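Local coordinates for imelysin (Bacteroides ovatus ATCC 8483, PDB 3OYV), which belongs to the imelysin-like proteins implicated in bacterial iron uptake and is probably a metal-binding protein of the outer membrane, at residues V75-I78 against V79-A83; A86-G90 against T91-G95; D124-N127 against N128-I132; A236-V239 against P240-S244; P281-K284 against S285-F288. All coordinates share one frame; numbering follows the deposited sequence.

Contact 1: V75-I78 against V79-A83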
loop_
_atom_site.group_PDB
_atom_site.type_symbol
_atom_site.label_atom_id
_atom_site.label_comp_id
_atom_site.label_asym_id
_atom_site.label_seq_id
_atom_site.Cartn_x
_atom_site.Cartn_y
_atom_site.Cartn_z
ATOM N N VAL A 75 0.501 -17.326 -12.210
ATOM C CA VAL A 75 1.443 -16.346 -12.750
ATOM C C VAL A 75 0.740 -15.233 -13.549
ATOM O O VAL A 75 1.131 -14.074 -13.481
ATOM C CB VAL A 75 2.563 -17.049 -13.557
ATOM C CG1 VAL A 75 3.374 -16.077 -14.413
ATOM C CG2 VAL A 75 3.457 -17.826 -12.590
ATOM N N GLU A 76 -0.342 -15.588 -14.242
ATOM C CA GLU A 76 -1.151 -14.589 -14.916
ATOM C C GLU A 76 -1.753 -13.622 -13.890
ATOM O O GLU A 76 -1.781 -12.426 -14.139
ATOM C CB GLU A 76 -2.215 -15.268 -15.770
ATOM C CG GLU A 76 -1.591 -15.911 -17.026
ATOM C CD GLU A 76 -2.545 -16.742 -17.871
ATOM O OE1 GLU A 76 -3.604 -17.180 -17.375
ATOM O OE2 GLU A 76 -2.172 -17.005 -19.052
ATOM N N GLU A 77 -2.182 -14.136 -12.736
ATOM C CA GLU A 77 -2.704 -13.279 -11.675
ATOM C C GLU A 77 -1.575 -12.381 -11.146
ATOM O O GLU A 77 -1.762 -11.184 -10.972
ATOM C CB GLU A 77 -3.316 -14.108 -10.536
ATOM C CG GLU A 77 -3.920 -13.273 -9.389
ATOM C CD GLU A 77 -5.206 -12.560 -9.770
ATOM O OE1 GLU A 77 -5.745 -12.752 -10.888
ATOM O OE2 GLU A 77 -5.712 -11.773 -8.946
ATOM N N ILE A 78 -0.407 -12.981 -10.916
ATOM C CA ILE A 78 0.746 -12.200 -10.436
ATOM C C ILE A 78 1.044 -11.020 -11.379
ATOM O O ILE A 78 1.197 -9.865 -10.958
ATOM C CB ILE A 78 2.019 -13.061 -10.254
ATOM C CG1 ILE A 78 1.807 -14.040 -9.102
ATOM C CG2 ILE A 78 3.278 -12.203 -10.125
ATOM C CD1 ILE A 78 2.853 -15.145 -9.011
ATOM N N VAL A 79 1.120 -11.319 -12.675
ATOM C CA VAL A 79 1.489 -10.305 -13.657
ATOM C C VAL A 79 0.369 -9.262 -13.827
ATOM O O VAL A 79 0.646 -8.059 -13.876
ATOM C CB VAL A 79 1.895 -10.955 -14.999
ATOM C CG1 VAL A 79 2.089 -9.894 -16.097
ATOM C CG2 VAL A 79 3.168 -11.804 -14.802
ATOM N N ASP A 80 -0.874 -9.736 -13.838
ATOM C CA ASP A 80 -2.037 -8.832 -13.918
ATOM C C ASP A 80 -2.014 -7.839 -12.768
ATOM O O ASP A 80 -2.274 -6.650 -12.959
ATOM C CB ASP A 80 -3.357 -9.590 -13.816
ATOM C CG ASP A 80 -3.808 -10.222 -15.139
ATOM O OD1 ASP A 80 -3.247 -9.890 -16.195
ATOM O OD2 ASP A 80 -4.747 -11.039 -15.065
ATOM N N LYS A 81 -1.702 -8.319 -11.569
ATOM C CA LYS A 81 -1.749 -7.439 -10.403
ATOM C C LYS A 81 -0.557 -6.483 -10.328
ATOM O O LYS A 81 -0.681 -5.365 -9.807
ATOM C CB LYS A 81 -1.909 -8.278 -9.147
ATOM C CG LYS A 81 -3.337 -8.820 -9.055
ATOM C CD LYS A 81 -4.317 -7.741 -8.631
ATOM C CE LYS A 81 -5.756 -8.200 -8.691
ATOM N NZ LYS A 81 -6.636 -7.113 -8.144
ATOM N N CYS A 82 0.581 -6.858 -10.917
ATOM C CA CYS A 82 1.680 -5.903 -11.149
ATOM C C CYS A 82 1.241 -4.789 -12.120
ATOM O O CYS A 82 1.509 -3.592 -11.889
ATOM C CB CYS A 82 2.912 -6.611 -11.731
ATOM S SG CYS A 82 3.841 -7.649 -10.558
ATOM N N ALA A 83 0.621 -5.191 -13.234
ATOM C CA ALA A 83 0.125 -4.254 -14.244
ATOM C C ALA A 83 -0.891 -3.311 -13.609
ATOM O O ALA A 83 -0.840 -2.088 -13.817
ATOM C CB ALA A 83 -0.503 -5.008 -15.441
HETATM O O HOH W 1 -6.730 -11.126 -12.788
#

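Contact 2: A86-G90 against T91-G95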
loop_
_atom_site.group_PDB
_atom_site.type_symbol
_atom_site.label_atom_id
_atom_site.label_comp_id
_atom_site.label_asym_id
_atom_site.label_seq_id
_atom_site.Cartn_x
_atom_site.Cartn_y
_atom_site.Cartn_z
ATOM N N ALA A 86 0.760 -0.575 -11.523
ATOM C CA ALA A 86 1.374 0.380 -12.428
ATOM C C ALA A 86 0.336 1.333 -13.038
ATOM O O ALA A 86 0.559 2.548 -13.123
ATOM C CB ALA A 86 2.163 -0.352 -13.532
ATOM N N ASN A 87 -0.802 0.774 -13.402
ATOM C CA ASN A 87 -1.926 1.575 -13.910
ATOM C C ASN A 87 -2.447 2.529 -12.855
ATOM O O ASN A 87 -2.651 3.724 -13.118
ATOM C CB ASN A 87 -3.076 0.696 -14.377
ATOM C CG ASN A 87 -4.371 1.479 -14.577
ATOM O OD1 ASN A 87 -4.681 1.892 -15.679
ATOM N ND2 ASN A 87 -5.101 1.715 -13.500
ATOM N N GLU A 88 -2.668 2.013 -11.655
ATOM C CA GLU A 88 -3.224 2.848 -10.580
ATOM C C GLU A 88 -2.294 3.992 -10.196
ATOM O O GLU A 88 -2.752 5.130 -10.020
ATOM C CB GLU A 88 -3.554 1.993 -9.358
ATOM C CG GLU A 88 -4.044 2.802 -8.142
ATOM C CD GLU A 88 -5.420 3.380 -8.313
ATOM O OE1 GLU A 88 -6.139 2.987 -9.258
ATOM O OE2 GLU A 88 -5.786 4.234 -7.470
ATOM N N VAL A 89 -1.006 3.726 -10.080
ATOM C CA VAL A 89 -0.061 4.758 -9.739
ATOM C C VAL A 89 -0.052 5.832 -10.815
ATOM O O VAL A 89 -0.141 7.024 -10.516
ATOM C CB VAL A 89 1.336 4.200 -9.535
ATOM C CG1 VAL A 89 2.330 5.300 -9.371
ATOM C CG2 VAL A 89 1.342 3.265 -8.277
ATOM N N GLY A 90 0.082 5.421 -12.075
ATOM C CA GLY A 90 0.239 6.412 -13.144
ATOM C C GLY A 90 -1.017 7.212 -13.431
ATOM O O GLY A 90 -0.980 8.456 -13.558
ATOM N N THR A 91 -2.106 6.500 -13.570
ATOM C CA THR A 91 -3.308 7.125 -14.079
ATOM C C THR A 91 -4.193 7.686 -12.963
ATOM O O THR A 91 -4.916 8.632 -13.195
ATOM C CB THR A 91 -4.181 6.186 -14.931
ATOM O OG1 THR A 91 -4.683 5.199 -14.083
ATOM C CG2 THR A 91 -3.464 5.480 -16.042
ATOM N N ALA A 92 -4.123 7.121 -11.750
ATOM C CA ALA A 92 -4.962 7.590 -10.647
ATOM C C ALA A 92 -4.180 8.361 -9.595
ATOM O O ALA A 92 -4.451 9.546 -9.343
ATOM C CB ALA A 92 -5.736 6.449 -10.008
ATOM N N LYS A 93 -3.191 7.730 -8.984
ATOM C CA LYS A 93 -2.474 8.407 -7.901
ATOM C C LYS A 93 -1.772 9.685 -8.395
ATOM O O LYS A 93 -1.833 10.742 -7.746
ATOM C CB LYS A 93 -1.502 7.460 -7.189
ATOM C CG LYS A 93 -2.172 6.239 -6.571
ATOM C CD LYS A 93 -1.185 5.378 -5.784
ATOM C CE LYS A 93 -1.797 4.107 -5.230
ATOM N NZ LYS A 93 -0.989 3.596 -4.090
ATOM N N ILE A 94 -1.109 9.592 -9.539
ATOM C CA ILE A 94 -0.449 10.748 -10.148
ATOM C C ILE A 94 -1.406 11.466 -11.118
ATOM O O ILE A 94 -1.570 12.703 -11.081
ATOM C CB ILE A 94 0.875 10.341 -10.858
ATOM C CG1 ILE A 94 1.797 9.663 -9.839
ATOM C CG2 ILE A 94 1.539 11.594 -11.538
ATOM C CD1 ILE A 94 3.063 9.101 -10.470
ATOM N N GLY A 95 -2.074 10.694 -11.952
ATOM C CA GLY A 95 -2.892 11.218 -13.029
ATOM C C GLY A 95 -4.116 12.004 -12.624
ATOM O O GLY A 95 -4.468 13.000 -13.276
#

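Contact 3: D124-N127 against N128-I132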
loop_
_atom_site.group_PDB
_atom_site.type_symbol
_atom_site.label_atom_id
_atom_site.label_comp_id
_atom_site.label_asym_id
_atom_site.label_seq_id
_atom_site.Cartn_x
_atom_site.Cartn_y
_atom_site.Cartn_z
ATOM N N ASP A 124 5.754 6.749 -1.356
ATOM C CA ASP A 124 4.650 5.809 -1.404
ATOM C C ASP A 124 4.580 5.169 -2.791
ATOM O O ASP A 124 4.635 3.946 -2.948
ATOM C CB ASP A 124 3.399 6.621 -1.047
ATOM C CG ASP A 124 2.088 5.873 -1.178
ATOM O OD1 ASP A 124 2.013 4.695 -1.568
ATOM O OD2 ASP A 124 1.046 6.515 -0.847
ATOM N N TYR A 125 4.473 6.011 -3.813
ATOM C CA TYR A 125 4.219 5.498 -5.158
ATOM C C TYR A 125 5.439 4.741 -5.681
ATOM O O TYR A 125 5.294 3.758 -6.413
ATOM C CB TYR A 125 3.806 6.600 -6.143
ATOM C CG TYR A 125 2.701 7.550 -5.688
ATOM C CD1 TYR A 125 1.831 7.248 -4.628
ATOM C CD2 TYR A 125 2.555 8.775 -6.328
ATOM C CE1 TYR A 125 0.883 8.169 -4.197
ATOM C CE2 TYR A 125 1.613 9.683 -5.913
ATOM C CZ TYR A 125 0.768 9.383 -4.853
ATOM O OH TYR A 125 -0.131 10.365 -4.448
ATOM N N THR A 126 6.629 5.201 -5.297
ATOM C CA THR A 126 7.867 4.510 -5.643
ATOM C C THR A 126 7.888 3.116 -5.008
ATOM O O THR A 126 8.230 2.125 -5.670
ATOM C CB THR A 126 9.098 5.317 -5.224
ATOM O OG1 THR A 126 9.054 6.599 -5.830
ATOM C CG2 THR A 126 10.399 4.646 -5.636
ATOM N N ASN A 127 7.493 3.029 -3.729
ATOM C CA ASN A 127 7.378 1.715 -3.073
ATOM C C ASN A 127 6.395 0.806 -3.765
ATOM O O ASN A 127 6.612 -0.397 -3.857
ATOM C CB ASN A 127 6.996 1.881 -1.598
ATOM C CG ASN A 127 8.163 2.287 -0.728
ATOM O OD1 ASN A 127 9.329 2.132 -1.104
ATOM N ND2 ASN A 127 7.859 2.833 0.451
ATOM N N ASN A 128 5.316 1.377 -4.296
ATOM C CA ASN A 128 4.379 0.588 -5.072
ATOM C C ASN A 128 5.072 -0.039 -6.307
ATOM O O ASN A 128 4.811 -1.180 -6.681
ATOM C CB ASN A 128 3.176 1.404 -5.571
ATOM C CG ASN A 128 2.287 2.014 -4.466
ATOM O OD1 ASN A 128 1.583 2.976 -4.770
ATOM N ND2 ASN A 128 2.306 1.492 -3.237
ATOM N N ILE A 129 5.946 0.730 -6.942
ATOM C CA ILE A 129 6.699 0.199 -8.088
ATOM C C ILE A 129 7.705 -0.872 -7.615
ATOM O O ILE A 129 7.894 -1.890 -8.282
ATOM C CB ILE A 129 7.379 1.314 -8.901
ATOM C CG1 ILE A 129 6.346 2.328 -9.435
ATOM C CG2 ILE A 129 8.201 0.702 -10.030
ATOM C CD1 ILE A 129 5.220 1.757 -10.230
ATOM N N TYR A 130 8.329 -0.657 -6.454
ATOM C CA TYR A 130 9.197 -1.690 -5.906
ATOM C C TYR A 130 8.457 -2.967 -5.567
ATOM O O TYR A 130 9.063 -4.022 -5.592
ATOM C CB TYR A 130 9.978 -1.175 -4.699
ATOM C CG TYR A 130 11.038 -0.167 -5.060
ATOM C CD1 TYR A 130 11.771 -0.302 -6.233
ATOM C CD2 TYR A 130 11.320 0.911 -4.231
ATOM C CE1 TYR A 130 12.750 0.609 -6.578
ATOM C CE2 TYR A 130 12.314 1.835 -4.569
ATOM C CZ TYR A 130 13.009 1.661 -5.740
ATOM O OH TYR A 130 13.989 2.568 -6.084
ATOM N N SER A 131 7.157 -2.883 -5.305
ATOM C CA SER A 131 6.345 -4.094 -5.168
ATOM C C SER A 131 6.381 -4.944 -6.445
ATOM O O SER A 131 6.533 -6.183 -6.398
ATOM C CB SER A 131 4.910 -3.753 -4.782
ATOM O OG SER A 131 4.179 -4.922 -4.422
ATOM N N ILE A 132 6.301 -4.267 -7.585
ATOM C CA ILE A 132 6.415 -4.954 -8.872
ATOM C C ILE A 132 7.824 -5.572 -9.029
ATOM O O ILE A 132 7.961 -6.738 -9.443
ATOM C CB ILE A 132 6.160 -3.987 -10.059
ATOM C CG1 ILE A 132 4.753 -3.408 -9.974
ATOM C CG2 ILE A 132 6.416 -4.698 -11.392
ATOM C CD1 ILE A 132 4.508 -2.291 -11.026
#

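Contact 4: A236-V239 against P240-S244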
loop_
_atom_site.group_PDB
_atom_site.type_symbol
_atom_site.label_atom_id
_atom_site.label_comp_id
_atom_site.label_asym_id
_atom_site.label_seq_id
_atom_site.Cartn_x
_atom_site.Cartn_y
_atom_site.Cartn_z
ATOM N N ALA A 236 8.900 -16.025 -0.218
ATOM C CA ALA A 236 9.912 -14.996 -0.073
ATOM C C ALA A 236 9.393 -13.575 -0.223
ATOM O O ALA A 236 9.976 -12.649 0.311
ATOM C CB ALA A 236 11.096 -15.250 -1.039
ATOM N N VAL A 237 8.324 -13.389 -0.979
ATOM C CA VAL A 237 7.801 -12.051 -1.214
ATOM C C VAL A 237 6.525 -11.784 -0.426
ATOM O O VAL A 237 6.497 -10.884 0.432
ATOM C CB VAL A 237 7.638 -11.731 -2.716
ATOM C CG1 VAL A 237 7.073 -10.299 -2.919
ATOM C CG2 VAL A 237 9.000 -11.868 -3.429
ATOM N N VAL A 238 5.463 -12.531 -0.721
ATOM C CA VAL A 238 4.150 -12.195 -0.198
ATOM C C VAL A 238 4.096 -12.395 1.325
ATOM O O VAL A 238 3.778 -11.463 2.065
ATOM C CB VAL A 238 3.029 -12.994 -0.884
ATOM C CG1 VAL A 238 1.680 -12.689 -0.231
ATOM C CG2 VAL A 238 2.959 -12.656 -2.386
ATOM N N VAL A 239 4.354 -13.618 1.797
ATOM C CA VAL A 239 4.169 -13.893 3.238
ATOM C C VAL A 239 5.101 -13.044 4.105
ATOM O O VAL A 239 4.645 -12.465 5.092
ATOM C CB VAL A 239 4.181 -15.391 3.531
ATOM C CG1 VAL A 239 4.032 -15.624 5.047
ATOM C CG2 VAL A 239 3.050 -16.123 2.784
ATOM N N PRO A 240 6.387 -12.927 3.721
ATOM C CA PRO A 240 7.257 -12.042 4.521
ATOM C C PRO A 240 6.840 -10.593 4.544
ATOM O O PRO A 240 7.045 -9.899 5.548
ATOM C CB PRO A 240 8.643 -12.271 3.915
ATOM C CG PRO A 240 8.590 -13.666 3.332
ATOM C CD PRO A 240 7.175 -13.751 2.782
ATOM N N THR A 241 6.314 -10.085 3.431
ATOM C CA THR A 241 5.822 -8.723 3.432
ATOM C C THR A 241 4.647 -8.560 4.401
ATOM O O THR A 241 4.612 -7.575 5.172
ATOM C CB THR A 241 5.436 -8.259 2.005
ATOM O OG1 THR A 241 6.605 -8.351 1.176
ATOM C CG2 THR A 241 4.911 -6.845 2.008
ATOM N N TYR A 242 3.718 -9.514 4.396
ATOM C CA TYR A 242 2.600 -9.417 5.316
ATOM C C TYR A 242 3.035 -9.662 6.782
ATOM O O TYR A 242 2.442 -9.086 7.693
ATOM C CB TYR A 242 1.474 -10.323 4.909
ATOM C CG TYR A 242 0.755 -9.920 3.653
ATOM C CD1 TYR A 242 0.481 -8.592 3.366
ATOM C CD2 TYR A 242 0.266 -10.888 2.797
ATOM C CE1 TYR A 242 -0.234 -8.227 2.201
ATOM C CE2 TYR A 242 -0.461 -10.548 1.675
ATOM C CZ TYR A 242 -0.724 -9.227 1.378
ATOM O OH TYR A 242 -1.510 -8.940 0.271
ATOM N N LYS A 243 4.051 -10.490 7.000
ATOM C CA LYS A 243 4.613 -10.648 8.349
ATOM C C LYS A 243 5.165 -9.318 8.839
ATOM O O LYS A 243 4.914 -8.903 9.977
ATOM C CB LYS A 243 5.727 -11.710 8.384
ATOM C CG LYS A 243 6.179 -12.047 9.812
ATOM C CD LYS A 243 7.323 -13.065 9.778
ATOM C CE LYS A 243 7.775 -13.445 11.180
ATOM N NZ LYS A 243 8.820 -14.514 11.209
ATOM N N SER A 244 5.910 -8.642 7.991
ATOM C CA SER A 244 6.497 -7.334 8.335
ATOM C C SER A 244 5.391 -6.320 8.625
ATOM O O SER A 244 5.461 -5.558 9.578
ATOM C CB SER A 244 7.436 -6.803 7.224
ATOM O OG SER A 244 8.023 -5.557 7.559
#

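Contact 5: P281-K284 against S285-F288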
loop_
_atom_site.group_PDB
_atom_site.type_symbol
_atom_site.label_atom_id
_atom_site.label_comp_id
_atom_site.label_asym_id
_atom_site.label_seq_id
_atom_site.Cartn_x
_atom_site.Cartn_y
_atom_site.Cartn_z
ATOM N N PRO A 281 6.052 -1.887 4.248
ATOM C CA PRO A 281 5.597 -3.171 3.746
ATOM C C PRO A 281 4.207 -3.072 3.107
ATOM O O PRO A 281 3.929 -3.791 2.126
ATOM C CB PRO A 281 5.608 -4.069 4.981
ATOM C CG PRO A 281 5.538 -3.115 6.124
ATOM C CD PRO A 281 6.325 -1.953 5.699
ATOM N N TRP A 282 3.342 -2.190 3.607
ATOM C CA TRP A 282 2.041 -2.002 2.960
ATOM C C TRP A 282 2.205 -1.554 1.503
ATOM O O TRP A 282 1.684 -2.155 0.568
ATOM C CB TRP A 282 1.171 -0.965 3.687
ATOM C CG TRP A 282 -0.079 -0.735 2.898
ATOM C CD1 TRP A 282 -0.344 0.328 2.097
ATOM C CD2 TRP A 282 -1.189 -1.638 2.770
ATOM N NE1 TRP A 282 -1.552 0.150 1.479
ATOM C CE2 TRP A 282 -2.089 -1.055 1.853
ATOM C CE3 TRP A 282 -1.489 -2.891 3.287
ATOM C CZ2 TRP A 282 -3.290 -1.664 1.505
ATOM C CZ3 TRP A 282 -2.695 -3.480 2.955
ATOM C CH2 TRP A 282 -3.565 -2.881 2.054
ATOM N N GLU A 283 3.015 -0.516 1.323
ATOM C CA GLU A 283 3.189 0.067 -0.013
ATOM C C GLU A 283 3.893 -0.945 -0.934
ATOM O O GLU A 283 3.576 -1.046 -2.134
ATOM C CB GLU A 283 3.945 1.385 0.129
ATOM C CG GLU A 283 3.181 2.442 0.873
ATOM C CD GLU A 283 3.990 3.617 1.388
ATOM O OE1 GLU A 283 5.235 3.524 1.470
ATOM O OE2 GLU A 283 3.308 4.598 1.809
ATOM N N LYS A 284 4.831 -1.702 -0.363
ATOM C CA LYS A 284 5.524 -2.742 -1.119
ATOM C C LYS A 284 4.710 -4.015 -1.311
ATOM O O LYS A 284 5.186 -4.983 -1.923
ATOM C CB LYS A 284 6.863 -3.044 -0.473
ATOM C CG LYS A 284 7.825 -1.876 -0.576
ATOM C CD LYS A 284 9.156 -2.257 -0.017
ATOM C CE LYS A 284 10.249 -1.266 -0.341
ATOM N NZ LYS A 284 11.556 -1.715 0.231
ATOM N N SER A 285 3.452 -4.024 -0.851
ATOM C CA SER A 285 2.534 -5.123 -1.104
ATOM C C SER A 285 1.548 -4.800 -2.191
ATOM O O SER A 285 0.765 -5.672 -2.534
ATOM C CB SER A 285 1.759 -5.512 0.170
ATOM O OG SER A 285 0.639 -4.683 0.419
ATOM N N GLU A 286 1.546 -3.590 -2.746
ATOM C CA GLU A 286 0.434 -3.197 -3.616
ATOM C C GLU A 286 0.461 -3.783 -5.024
ATOM O O GLU A 286 -0.506 -3.621 -5.743
ATOM C CB GLU A 286 0.226 -1.687 -3.631
ATOM C CG GLU A 286 -0.158 -1.113 -2.270
ATOM C CD GLU A 286 -0.446 0.385 -2.278
ATOM O OE1 GLU A 286 -0.978 0.925 -3.286
ATOM O OE2 GLU A 286 -0.141 1.031 -1.275
ATOM N N ALA A 287 1.525 -4.508 -5.400
ATOM C CA ALA A 287 1.509 -5.328 -6.618
ATOM C C ALA A 287 0.800 -6.666 -6.438
ATOM O O ALA A 287 0.623 -7.390 -7.409
ATOM C CB ALA A 287 2.932 -5.538 -7.179
ATOM N N PHE A 288 0.391 -7.006 -5.204
ATOM C CA PHE A 288 -0.337 -8.229 -4.940
ATOM C C PHE A 288 -1.620 -7.958 -4.171
ATOM O O PHE A 288 -1.891 -8.582 -3.136
ATOM C CB PHE A 288 0.508 -9.368 -4.326
ATOM C CG PHE A 288 1.537 -8.965 -3.302
ATOM C CD1 PHE A 288 2.794 -8.562 -3.691
ATOM C CD2 PHE A 288 1.307 -9.159 -1.948
ATOM C CE1 PHE A 288 3.800 -8.297 -2.765
ATOM C CE2 PHE A 288 2.276 -8.902 -1.011
ATOM C CZ PHE A 288 3.545 -8.475 -1.402
#

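Contact 1: V75-I78 against V79-A83
V75-I78 runs straight into V79-A83 as regular alpha helix, and four i to i+4 backbone bonds, from V79 N to V75 O through C82 N to I78 O, join the two turns. On the more exposed flank E77 and K81 lie side by side and point the same way. The E77 chain leaves with CG anti to the backbone N (chi1 -179°) and then bends at chi2, which lays OE2 against the aliphatic part of K81, 3.6 Å from CE. The charged ends stay apart, E77 OE2 being 4.8 Å from K81 NZ; that amine bonds instead to E84 OE1 and L289 O. A water bridges the two acids of this flank, donating to E77 OE1 at 2.7 Å and to D80 OD2 at 3.0 Å, which probably eases the repulsion between like charges. The segment belongs to the long helix 71-102 of a mainly helical bundle, and its inner side is apolar: V75 CG1 meets V79 CG2 at 4.3 Å, both valines also resting on helix 189-214, while I78 touches Y233 of helix 223-261. D80 OD1 forms a salt bridge with K210 of helix 189-214, and C82 packs on I132 and A135 of helix 121-137.

Contact 2: A86-G90 against T91-G95
T91 turns its hydroxyl back onto the preceding turn, where N87 O takes two bonds from one residue: T91 OG1 at 2.7 Å and T91 N at 2.9 Å. With chi1 at 67°, OG1 lies between the backbone N and the carbonyl carbon, and it approaches N87 O from above the carbonyl plane. The N87 and T91 side chains cross obliquely, the amide passing T91 OG1 with ND2 3.6 Å away. E88 bends at chi2 (71°) so that its carboxylate curls over A92, OE2 coming to 3.4 Å from CB. The extended K93 chain passes E88 at about a right angle, K93 CE lying 3.9 Å from E88 CG. It slants across V89 as well, and its NZ ends among N128 OD1, E286 OE1 and E114 OE2. On the buried side V89 CG1 meets I94 CD1 at 4.0 Å, a pair that I175 of helix 158-177 also touches. The backbone explains the i to i+5 pairs E88-K93 and V89-I94: E88 O accepts from both A92 N and K93 N, the latter at 2.8 Å, and V89 O accepts from I94 N. Such bonding is the signature of a pi-type turn, or pi-bulge, inserted in an alpha helix; here, within helix 71-102, it accompanies a lysine reaching into a polar pocket that also holds glycerol and an unidentified ligand, both probably from the crystallisation liquor.

Contact 3: D124-N127 against N128-I132
The Y130 ring has the amide oxygen of N127 at its edge, in plane, with OD1 3.9 Å from CD2 and the amide and ring planes 45° apart. T126 runs alongside the same ring and points the same way; its CG2, anti to the backbone N (chi1 -57° for OG1), presses obliquely on the ring 3.6 Å from CE2. The D124 carboxylate and the N128 amide are turned almost perpendicular, 84° apart, and D124 OD1 stays 3.6 Å from N128 ND2, so they pack without a bond between them. Each finds stronger partners: D124 OD2 bonds S115 OG, N128 OD1 accepts from K93 NZ, and N128 ND2 donates to E283 O. The N128 amide is therefore held at both ends, its rotation fixed by the lysine on one atom and a backbone carbonyl on the other. N128 OD1 also lies obliquely by the Y125 ring, 4.3 Å from CD1. Beneath them the helix carries i to i+4 bonds, N128 N to D124 O at 3.0 Å and Y130 N to T126 O at 2.9 Å. This part of helix 121-137 lies near the middle of the chain: Y125 and N128 face helix 71-102, T126, I129 and Y130 rest on helix 158-177, and N127 reaches the end of helix 265-283, where its ND2 bonds E283 OE1.

Contact 4: A236-V239 against P240-S244
V237 O is gripped twice by T241, by OG1 at 2.6 Å and by the backbone N at 3.1 Å, the two donors arriving from opposite faces of the carbonyl plane. The hydroxyl can fold back this way because OG1 sits anti to the carbonyl carbon (chi1 -59°), beside its own backbone N. One residue earlier the pattern breaks: P240 has no N-H to give A236 O, and its ring occupies the place of that bond, with CG 3.5 Å from A236 O. The pyrrolidine packs back on the preceding turn, A236 to V239, and it is close-set against the last of these, V239 CB lying 3.5 Å from P240 CD. Beyond the proline, regular bonding resumes with Y242 N to V238 O at 3.0 Å and K243 N to V239 O at 2.8 Å. On the inward flank V238 and Y242 lie side by side, pointing the same way, and V238 CG1 approaches the ring obliquely, 3.6 Å from CE2. That ring goes on to meet F288 edge-to-face and W46 of helix 21-47, while T241 touches P281. A proline within a long helix, preceded by a wider pi-type turn and followed by normal alpha-helical bonding, makes a classic proline kink, here bending helix 223-261 in the part that packs against helix 21-47 and the F288 loop.

Contact 5: P281-K284 against S285-F288
S285 returns to W282 O with both of its donors: OG bonds it at 2.7 Å, in the carbonyl plane on a lone pair, and N at 2.9 Å from well above that plane. The serine hydroxyl is tucked between its backbone N and carbonyl carbon (chi1 82°), which also sets OG over one face of the W282 indole, 4.0 Å above the plane and offset toward the rim. W282 itself has CG anti to the backbone N (chi1 175°), and its indole crosses the extended E286 side chain at about a right angle. E286 OE2 comes within 3.2 Å of W282 NE1, but the angle is too poor for a bond, and the indole N-H instead makes a weak one to D303 OD2. Three residues on from S285, F288 turns its ring so that S285 O stands 3.4 Å above the plane, over its centre. The backbone leaves helix 265-283 through a type I turn from E283 to E286, closed by a weak bond from E286 N to E283 O. E286 OE1 has a salt bridge to K93 NZ and a bond to a glycerol, probably from the crystallisation liquor, and so the turn orients this carboxylate toward a polar pocket.

Along the chain the five contacts come in series. Contacts 1 and 2 lie about 17 Å apart, centre to centre, on the same helix 71-102; contact 3 is on helix 121-137, contact 4 on helix 223-261, and contact 5 at the end of helix 265-283 and in the loop beyond. Contact 5, about 5 Å from the centre of the chain, is the hub, touching all four others, its centre about 7 Å from that of contact 3. The centres of contacts 2 and 4 are about 24 Å apart, on opposite sides of the chain's centre. Contacts 2, 3 and 5 converge on a polar cluster, K93 with N128 and E286, which ties the N-terminal and C-terminal parts of the imelysin chain together.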